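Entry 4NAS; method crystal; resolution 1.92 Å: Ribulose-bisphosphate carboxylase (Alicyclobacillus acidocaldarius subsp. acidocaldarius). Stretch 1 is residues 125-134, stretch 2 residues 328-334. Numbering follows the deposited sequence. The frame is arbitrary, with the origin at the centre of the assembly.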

ATOM      1  N   GLY B 125      -8.315 -12.966  10.958  1.00 24.06           N
ATOM      2  CA  GLY B 125      -9.764 -12.807  10.859  1.00 21.92           C
ATOM      3  C   GLY B 125     -10.290 -11.876  11.951  1.00 21.70           C
ATOM      4  O   GLY B 125      -9.545 -11.470  12.850  1.00 21.04           O
ATOM      5  N   PRO B 126     -11.579 -11.523  11.878  1.00 25.00           N
ATOM      6  CA  PRO B 126     -12.145 -10.542  12.812  1.00 21.79           C
ATOM      7  C   PRO B 126     -12.159 -11.103  14.239  1.00 23.23           C
ATOM      8  O   PRO B 126     -12.376 -12.307  14.412  1.00 25.52           O
ATOM      9  CB  PRO B 126     -13.568 -10.347  12.283  1.00 20.07           C
ATOM     10  CG  PRO B 126     -13.460 -10.696  10.801  1.00 17.35           C
ATOM     11  CD  PRO B 126     -12.531 -11.877  10.807  1.00 16.89           C
ATOM     12  N   LYS B 127     -11.853 -10.261  15.218  1.00 21.30           N
ATOM     13  CA  LYS B 127     -11.915 -10.659  16.616  1.00 19.38           C
ATOM     14  C   LYS B 127     -13.385 -10.755  17.026  1.00 28.22           C
ATOM     15  O   LYS B 127     -13.771 -11.646  17.786  1.00 21.98           O
ATOM     16  CB  LYS B 127     -11.148  -9.658  17.495  1.00 24.67           C
ATOM     17  CG  LYS B 127     -10.956 -10.117  18.954  1.00 26.09           C
ATOM     18  CD  LYS B 127     -10.137  -9.149  19.804  1.00 25.92           C
ATOM     19  CE  LYS B 127      -8.625  -9.217  19.519  1.00 28.23           C
ATOM     20  NZ  LYS B 127      -8.040  -8.016  18.791  1.00 21.09           N
ATOM     21  N   PHE B 128     -14.214  -9.843  16.506  1.00 19.34           N
ATOM     22  CA  PHE B 128     -15.618  -9.806  16.911  1.00 26.06           C
ATOM     23  C   PHE B 128     -16.607 -10.302  15.859  1.00 23.63           C
ATOM     24  O   PHE B 128     -17.518 -11.084  16.176  1.00 21.46           O
ATOM     25  CB  PHE B 128     -15.993  -8.393  17.373  1.00 23.74           C
ATOM     26  CG  PHE B 128     -15.294  -7.978  18.631  1.00 26.72           C
ATOM     27  CD1 PHE B 128     -15.820  -8.307  19.871  1.00 35.21           C
ATOM     28  CD2 PHE B 128     -14.100  -7.289  18.578  1.00 24.54           C
ATOM     29  CE1 PHE B 128     -15.173  -7.933  21.033  1.00 36.43           C
ATOM     30  CE2 PHE B 128     -13.447  -6.924  19.738  1.00 27.47           C
ATOM     31  CZ  PHE B 128     -13.987  -7.233  20.965  1.00 31.54           C
ATOM     32  N   GLY B 129     -16.442  -9.833  14.627  1.00 23.46           N
ATOM     33  CA  GLY B 129     -17.401 -10.111  13.567  1.00 27.44           C
ATOM     34  C   GLY B 129     -18.778  -9.506  13.805  1.00 24.26           C
ATOM     35  O   GLY B 129     -18.957  -8.715  14.727  1.00 27.34           O
ATOM     36  N   VAL B 130     -19.753  -9.902  12.985  1.00 23.00           N
ATOM     37  CA  VAL B 130     -21.124  -9.411  13.084  1.00 29.97           C
ATOM     38  C   VAL B 130     -21.676  -9.630  14.498  1.00 28.73           C
ATOM     39  O   VAL B 130     -22.057  -8.684  15.180  1.00 23.53           O
ATOM     40  CB  VAL B 130     -22.045 -10.088  12.013  1.00 23.93           C
ATOM     41  CG1 VAL B 130     -23.487  -9.762  12.259  1.00 21.83           C
ATOM     42  CG2 VAL B 130     -21.650  -9.672  10.611  1.00 20.22           C
ATOM     43  N   GLU B 131     -21.666 -10.875  14.958  1.00 21.65           N
ATOM     44  CA  GLU B 131     -22.264 -11.224  16.256  1.00 26.52           C
ATOM     45  C   GLU B 131     -21.614 -10.529  17.463  1.00 24.57           C
ATOM     46  O   GLU B 131     -22.284 -10.225  18.445  1.00 30.39           O
ATOM     47  CB  GLU B 131     -22.256 -12.748  16.451  1.00 30.66           C
ATOM     48  N   GLY B 132     -20.311 -10.286  17.390  1.00 21.90           N
ATOM     49  CA  GLY B 132     -19.574  -9.689  18.493  1.00 24.95           C
ATOM     50  C   GLY B 132     -19.750  -8.179  18.567  1.00 25.53           C
ATOM     51  O   GLY B 132     -19.751  -7.609  19.654  1.00 23.97           O
ATOM     52  N   VAL B 133     -19.906  -7.531  17.416  1.00 23.09           N
ATOM     53  CA  VAL B 133     -20.218  -6.107  17.410  1.00 24.28           C
ATOM     54  C   VAL B 133     -21.604  -5.905  18.009  1.00 25.01           C
ATOM     55  O   VAL B 133     -21.808  -5.022  18.852  1.00 29.08           O
ATOM     56  CB  VAL B 133     -20.210  -5.520  15.985  1.00 28.08           C
ATOM     57  CG1 VAL B 133     -20.907  -4.144  15.972  1.00 29.38           C
ATOM     58  CG2 VAL B 133     -18.788  -5.421  15.461  1.00 25.97           C
ATOM     59  N   ARG B 134     -22.561  -6.726  17.580  1.00 23.40           N
ATOM     60  CA  ARG B 134     -23.931  -6.615  18.094  1.00 24.31           C
ATOM     61  C   ARG B 134     -23.990  -6.803  19.606  1.00 31.43           C
ATOM     62  O   ARG B 134     -24.735  -6.104  20.303  1.00 28.20           O
ATOM     63  CB  ARG B 134     -24.862  -7.633  17.420  1.00 24.60           C
ATOM     64  CG  ARG B 134     -25.234  -7.304  15.999  1.00 24.27           C
ATOM     65  CD  ARG B 134     -26.323  -8.239  15.481  1.00 25.01           C
ATOM     66  NE  ARG B 134     -26.673  -7.922  14.094  1.00 30.45           N
ATOM     67  CZ  ARG B 134     -27.446  -6.903  13.736  1.00 31.53           C
ATOM     68  NH1 ARG B 134     -27.940  -6.103  14.661  1.00 26.32           N
ATOM     69  NH2 ARG B 134     -27.716  -6.678  12.452  1.00 31.04           N
TER
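Stretch 2, residues 328-334: PHKPVLP

Stretch 1 runs as a loop from G125 and passes into a helix that includes V130 to R134 and continues beyond it; stretch 2 is extended, its loop leading into a strand at L333 and P334. The two segments belong to one chain, with a sequence separation of at least 200 between any touching pair, and they advance in the same general sense: the CA of G125 lies 5.2 Å from the CA of H329, the CA of G129 5.1 Å from that of K330, and the CA of V130 5.5 Å from that of L333. From H329 to L333 phi stays between -63° and -112° and psi between 124° and 157°, so stretch 2 is laid out almost straight along the loop and the first turn of the helix. Around the start of the helix V133 N donates to G129 O and R134 N to V130 O, both at 3.1 Å, while G132 N to F128 O, also 3.1 Å, is weak. V130 N, near the start of the helix and thus without a partner one turn earlier in it, donates instead to P331 O at 3.0 Å, the one direct hydrogen bond between the stretches. A second backbone link is made by water 1, which donates to P126 O and accepts from K330 N, the water O lying 2.8 Å from each.

G125 and G129 both have positive phi, and both let stretch 2 come close. G125 CA packs over a face of the H329 ring, 4.0 Å from its centroid and 22° off the normal, as a CH-pi contact; a CB on G125 would come 2.5 Å from H329 ND1. G129 CA approaches P331 O to 3.2 Å, and a CB there would fall 2.6 Å from K330 CB. P126 points toward stretch 2, its CG 3.4 Å from K330 O and 3.9 Å from V332 CG2, its CD 3.9 Å from H329 CB. The K330 side chain extends along the loop backbone, with CD 3.2 Å from F128 O and CE 3.6 Å from K127 O; K127 and F128 themselves point away. Farther along, V130 CG2 meets P331 CG at 4.1 Å and L333 CG at 3.8 Å. L333 starts sideways but brings its end nearer, so that L333 CD1 reaches V133 CG1 at 3.7 Å. Together the stretches bury 537 Å², with L333, K330 and V130 the most heavily covered.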

ATOM      1  N   PRO B 328     -13.663 -20.136   7.915  1.00 21.59           N
ATOM      2  CA  PRO B 328     -13.032 -20.274   9.229  1.00 24.94           C
ATOM      3  C   PRO B 328     -13.026 -18.978  10.015  1.00 28.21           C
ATOM      4  O   PRO B 328     -12.823 -19.011  11.218  1.00 29.61           O
ATOM      5  CB  PRO B 328     -11.582 -20.638   8.879  1.00 27.92           C
ATOM      6  CG  PRO B 328     -11.563 -20.891   7.413  1.00 26.70           C
ATOM      7  CD  PRO B 328     -12.666 -20.109   6.832  1.00 24.89           C
ATOM      8  N   HIS B 329     -13.195 -17.846   9.342  1.00 24.45           N
ATOM      9  CA  HIS B 329     -13.222 -16.564  10.049  1.00 24.89           C
ATOM     10  C   HIS B 329     -14.667 -16.088  10.200  1.00 26.28           C
ATOM     11  O   HIS B 329     -15.540 -16.501   9.434  1.00 19.35           O
ATOM     12  CB  HIS B 329     -12.370 -15.524   9.319  1.00 18.70           C
ATOM     13  CG  HIS B 329     -10.960 -15.963   9.098  1.00 20.68           C
ATOM     14  ND1 HIS B 329     -10.190 -16.519  10.100  1.00 21.97           N
ATOM     15  CD2 HIS B 329     -10.182 -15.962   7.987  1.00 25.02           C
ATOM     16  CE1 HIS B 329      -9.000 -16.834   9.619  1.00 24.69           C
ATOM     17  NE2 HIS B 329      -8.970 -16.515   8.336  1.00 21.18           N
ATOM     18  N   LYS B 330     -14.902 -15.241  11.196  1.00 23.19           N
ATOM     19  CA  LYS B 330     -16.184 -14.574  11.392  1.00 25.32           C
ATOM     20  C   LYS B 330     -16.512 -13.650  10.213  1.00 23.62           C
ATOM     21  O   LYS B 330     -15.611 -13.086   9.579  1.00 21.79           O
ATOM     22  CB  LYS B 330     -16.158 -13.728  12.683  1.00 25.15           C
ATOM     23  CG  LYS B 330     -15.927 -14.509  13.997  1.00 30.29           C
ATOM     24  CD  LYS B 330     -15.751 -13.518  15.139  1.00 34.76           C
ATOM     25  CE  LYS B 330     -15.954 -14.145  16.506  1.00 42.39           C
ATOM     26  NZ  LYS B 330     -14.877 -15.090  16.806  1.00 41.63           N
ATOM     27  N   PRO B 331     -17.812 -13.470   9.934  1.00 25.16           N
ATOM     28  CA  PRO B 331     -18.286 -12.538   8.900  1.00 23.85           C
ATOM     29  C   PRO B 331     -18.185 -11.083   9.354  1.00 23.91           C
ATOM     30  O   PRO B 331     -18.153 -10.779  10.551  1.00 23.60           O
ATOM     31  CB  PRO B 331     -19.752 -12.945   8.721  1.00 21.42           C
ATOM     32  CG  PRO B 331     -20.136 -13.445  10.055  1.00 18.81           C
ATOM     33  CD  PRO B 331     -18.938 -14.174  10.584  1.00 24.60           C
ATOM     34  N   VAL B 332     -18.135 -10.190   8.382  1.00 16.33           N
ATOM     35  CA  VAL B 332     -17.865  -8.783   8.622  1.00 17.41           C
ATOM     36  C   VAL B 332     -19.131  -7.991   8.313  1.00 23.20           C
ATOM     37  O   VAL B 332     -19.862  -8.348   7.399  1.00 26.22           O
ATOM     38  CB  VAL B 332     -16.737  -8.285   7.706  1.00 21.25           C
ATOM     39  CG1 VAL B 332     -16.449  -6.789   7.936  1.00 24.39           C
ATOM     40  CG2 VAL B 332     -15.489  -9.135   7.915  1.00 22.88           C
ATOM     41  N   LEU B 333     -19.381  -6.927   9.074  1.00 17.90           N
ATOM     42  CA  LEU B 333     -20.511  -6.039   8.814  1.00 20.29           C
ATOM     43  C   LEU B 333     -20.160  -5.060   7.706  1.00 15.53           C
ATOM     44  O   LEU B 333     -19.164  -4.360   7.799  1.00 20.08           O
ATOM     45  CB  LEU B 333     -20.873  -5.241  10.083  1.00 18.45           C
ATOM     46  CG  LEU B 333     -21.767  -5.865  11.151  1.00 28.39           C
ATOM     47  CD1 LEU B 333     -21.628  -5.080  12.464  1.00 28.36           C
ATOM     48  CD2 LEU B 333     -23.223  -5.858  10.682  1.00 22.64           C
ATOM     49  N   PRO B 334     -20.962  -5.021   6.643  1.00 20.48           N
ATOM     50  CA  PRO B 334     -20.748  -4.013   5.599  1.00 15.18           C
ATOM     51  C   PRO B 334     -21.313  -2.646   5.978  1.00 23.06           C
ATOM     52  O   PRO B 334     -22.443  -2.526   6.520  1.00 16.73           O
ATOM     53  CB  PRO B 334     -21.497  -4.587   4.393  1.00 15.31           C
ATOM     54  CG  PRO B 334     -22.532  -5.488   4.986  1.00 24.60           C
ATOM     55  CD  PRO B 334     -21.975  -6.022   6.268  1.00 28.48           C
TER
HETATM   56  O   HOH W   1     -12.651 -14.600  12.749  1.00 23.10           O